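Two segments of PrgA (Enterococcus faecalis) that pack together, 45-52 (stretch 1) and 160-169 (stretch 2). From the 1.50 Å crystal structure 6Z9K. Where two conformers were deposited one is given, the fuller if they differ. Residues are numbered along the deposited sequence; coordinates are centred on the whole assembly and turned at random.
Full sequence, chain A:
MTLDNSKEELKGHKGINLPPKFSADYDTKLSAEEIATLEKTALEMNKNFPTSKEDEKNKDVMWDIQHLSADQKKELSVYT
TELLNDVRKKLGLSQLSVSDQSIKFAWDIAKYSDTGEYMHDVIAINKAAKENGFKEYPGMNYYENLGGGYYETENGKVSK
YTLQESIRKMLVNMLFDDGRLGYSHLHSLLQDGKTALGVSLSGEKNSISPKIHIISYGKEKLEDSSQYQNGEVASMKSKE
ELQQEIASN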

# COMPACT_ATOMS: atom_id res chain seq x y z
N MET A 45 3.85 -17.68 -6.87
CA MET A 45 3.20 -17.16 -8.09
C MET A 45 3.40 -15.63 -8.17
O MET A 45 3.12 -15.06 -9.22
CB MET A 45 1.71 -17.52 -8.10
CG MET A 45 1.48 -19.01 -8.30
SD MET A 45 2.08 -19.54 -9.94
CE MET A 45 3.43 -20.62 -9.50
N ASN A 46 3.90 -15.01 -7.09
CA ASN A 46 4.14 -13.54 -7.06
C ASN A 46 5.59 -13.20 -6.74
O ASN A 46 5.85 -12.05 -6.33
CB ASN A 46 3.20 -12.90 -6.04
CG ASN A 46 1.77 -12.91 -6.53
OD1 ASN A 46 1.44 -12.19 -7.47
ND2 ASN A 46 0.94 -13.75 -5.92
N LYS A 47 6.53 -14.11 -6.93
CA LYS A 47 7.93 -13.84 -6.50
C LYS A 47 8.65 -12.90 -7.48
O LYS A 47 9.58 -12.23 -7.01
CB LYS A 47 8.68 -15.16 -6.29
CG LYS A 47 9.05 -15.91 -7.55
CD LYS A 47 9.84 -17.17 -7.31
CE LYS A 47 10.53 -17.67 -8.57
NZ LYS A 47 11.03 -19.05 -8.34
N ASN A 48 8.26 -12.88 -8.75
CA ASN A 48 8.96 -12.15 -9.84
C ASN A 48 8.25 -10.82 -10.00
O ASN A 48 7.06 -10.82 -10.15
CB ASN A 48 8.99 -12.92 -11.15
CG ASN A 48 9.75 -14.23 -10.98
OD1 ASN A 48 9.17 -15.31 -11.00
ND2 ASN A 48 11.03 -14.12 -10.68
N PHE A 49 8.96 -9.71 -9.87
CA PHE A 49 8.43 -8.37 -10.21
C PHE A 49 8.27 -8.25 -11.72
O PHE A 49 9.27 -8.26 -12.47
CB PHE A 49 9.34 -7.28 -9.69
CG PHE A 49 8.77 -5.90 -9.85
CD1 PHE A 49 7.56 -5.56 -9.27
CD2 PHE A 49 9.47 -4.93 -10.53
CE1 PHE A 49 7.03 -4.29 -9.41
CE2 PHE A 49 8.94 -3.66 -10.66
CZ PHE A 49 7.73 -3.35 -10.11
N PRO A 50 7.03 -8.13 -12.23
CA PRO A 50 6.80 -8.06 -13.67
C PRO A 50 7.39 -6.76 -14.22
O PRO A 50 7.08 -5.71 -13.69
CB PRO A 50 5.28 -8.10 -13.80
CG PRO A 50 4.84 -8.67 -12.51
CD PRO A 50 5.78 -8.10 -11.48
N THR A 51 8.21 -6.87 -15.25
CA THR A 51 9.02 -5.75 -15.80
C THR A 51 8.76 -5.55 -17.30
O THR A 51 8.76 -6.56 -18.05
CB THR A 51 10.50 -5.98 -15.45
OG1 THR A 51 10.90 -7.23 -16.04
CG2 THR A 51 10.75 -6.01 -13.96
N SER A 52 8.50 -4.32 -17.73
CA SER A 52 8.42 -3.92 -19.16
C SER A 52 9.65 -3.08 -19.50
O SER A 52 10.47 -2.85 -18.58
CB SER A 52 7.15 -3.16 -19.42
OG SER A 52 7.21 -1.86 -18.85
N LYS A 160 12.53 5.03 -8.95
CA LYS A 160 11.09 4.80 -9.11
C LYS A 160 10.85 3.29 -9.27
O LYS A 160 9.94 2.74 -8.66
CB LYS A 160 10.63 5.57 -10.34
CG LYS A 160 9.21 5.31 -10.78
CD LYS A 160 8.79 6.24 -11.85
CE LYS A 160 7.30 6.22 -12.02
NZ LYS A 160 6.88 7.31 -12.93
N TYR A 161 11.71 2.62 -10.02
CA TYR A 161 11.64 1.14 -10.20
C TYR A 161 11.65 0.48 -8.82
O TYR A 161 10.80 -0.36 -8.51
CB TYR A 161 12.79 0.64 -11.07
CG TYR A 161 12.87 -0.86 -11.11
CD1 TYR A 161 13.55 -1.57 -10.14
CD2 TYR A 161 12.18 -1.58 -12.08
CE1 TYR A 161 13.58 -2.96 -10.13
CE2 TYR A 161 12.20 -2.97 -12.09
CZ TYR A 161 12.92 -3.66 -11.12
OH TYR A 161 12.93 -5.05 -11.12
N THR A 162 12.65 0.82 -8.01
CA THR A 162 12.84 0.22 -6.67
C THR A 162 11.62 0.47 -5.79
O THR A 162 11.22 -0.47 -5.14
CB THR A 162 14.10 0.75 -6.00
OG1 THR A 162 15.13 0.26 -6.85
CG2 THR A 162 14.26 0.25 -4.58
N LEU A 163 11.11 1.70 -5.75
CA LEU A 163 9.89 1.95 -4.94
C LEU A 163 8.73 1.08 -5.44
O LEU A 163 8.00 0.53 -4.61
CB LEU A 163 9.50 3.41 -4.99
CG LEU A 163 10.48 4.38 -4.33
CD1 LEU A 163 10.11 5.83 -4.69
CD2 LEU A 163 10.52 4.12 -2.83
N GLN A 164 8.51 0.93 -6.75
CA GLN A 164 7.34 0.16 -7.25
C GLN A 164 7.56 -1.32 -6.92
O GLN A 164 6.60 -2.02 -6.57
CB GLN A 164 7.12 0.36 -8.76
CG GLN A 164 6.63 1.76 -9.07
CD GLN A 164 6.20 1.99 -10.51
OE1 GLN A 164 6.38 1.13 -11.37
NE2 GLN A 164 5.46 3.07 -10.70
N GLU A 165 8.80 -1.77 -7.03
CA GLU A 165 9.16 -3.18 -6.72
C GLU A 165 8.89 -3.42 -5.23
O GLU A 165 8.28 -4.46 -4.90
CB GLU A 165 10.61 -3.44 -7.11
CG GLU A 165 11.12 -4.87 -6.90
CD GLU A 165 12.59 -4.96 -7.33
OE1 GLU A 165 13.37 -4.05 -6.90
OE2 GLU A 165 12.95 -5.88 -8.12
N SER A 166 9.33 -2.53 -4.37
CA SER A 166 9.19 -2.68 -2.90
C SER A 166 7.72 -2.68 -2.51
O SER A 166 7.31 -3.44 -1.63
CB SER A 166 9.93 -1.53 -2.24
OG SER A 166 11.35 -1.64 -2.48
N ILE A 167 6.95 -1.77 -3.09
CA ILE A 167 5.51 -1.66 -2.76
C ILE A 167 4.81 -2.95 -3.16
O ILE A 167 3.99 -3.46 -2.34
CB ILE A 167 4.89 -0.40 -3.37
CG1 ILE A 167 5.41 0.85 -2.65
CG2 ILE A 167 3.38 -0.53 -3.37
CD1 ILE A 167 5.11 2.11 -3.37
N ARG A 168 5.08 -3.48 -4.34
CA ARG A 168 4.35 -4.72 -4.70
C ARG A 168 4.77 -5.84 -3.74
O ARG A 168 3.92 -6.62 -3.37
CB ARG A 168 4.61 -5.09 -6.15
CG ARG A 168 3.74 -6.25 -6.60
CD ARG A 168 4.14 -6.69 -8.00
NE ARG A 168 3.26 -7.72 -8.54
CZ ARG A 168 3.41 -9.03 -8.40
NH1 ARG A 168 4.41 -9.54 -7.74
NH2 ARG A 168 2.54 -9.86 -8.96
N LYS A 169 6.04 -5.96 -3.40
CA LYS A 169 6.55 -7.04 -2.51
C LYS A 169 5.88 -6.87 -1.15
O LYS A 169 5.46 -7.86 -0.55
CB LYS A 169 8.09 -6.97 -2.38
CG LYS A 169 8.65 -8.17 -1.63
CD LYS A 169 10.15 -8.19 -1.68
CE LYS A 169 10.75 -9.07 -0.60
NZ LYS A 169 12.22 -8.79 -0.42

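Stretch 2 is helical from Lys160 to Lys169, its turns closed by i to i+4 bonds such as Glu165 N to Tyr161 O (2.9 Å) and Arg168 N to Gln164 O (3.1 Å). The segment that crosses it, from Asn46 to Ser52, is irregular, and Phe49 through Thr51 are extended, with psi between 114° and 131°. The backbones come nearest at Phe49, whose CA lies 6.3 Å from the CA of Glu165; by Thr51 the gap has widened, with Thr51 CA 9.3 Å from Tyr161 CA. Together the stretches bury 412 Å².

Phe49 and Arg168 account for most of this area. With chi1 at -172° (t), the Phe49 ring lies against the helix backbone: Glu165 CA sits over one face, 3.7 Å from the ring centroid and only 14° off the normal, a CH-pi contact. A flat ring suits this site because it can lie close over the main chain. An edge of the same ring is directed toward the face of Tyr161, with centroids 5.3 Å apart and planes at 84°. The Tyr161 hydroxyl continues past Phe49 to Thr51, where Tyr161 OH approaches Thr51 CG2 at 3.7 Å.

One turn further along the helix from Gln164, Arg168 reaches out with chi1 to chi3 all t. Its aliphatic part borders the Phe49 ring, Arg168 CD lying 3.8 Å from Phe49 CD1 near the ring plane, while its guanidinium binds Asn46 at two points. Arg168 NH1 donates to Asn46 O (3.2 Å), and Arg168 NH2 makes a weak hydrogen bond to Asn46 OD1 (3.0 Å, N-H...O angle 126°). Pro50 covers one face of the guanidinium, its CD 3.9 Å from Arg168 NE. Arginine thus serves both parts of the contact, combining a long apolar stem beside the aromatic ring with a charged end whose donors meet buried Asn46.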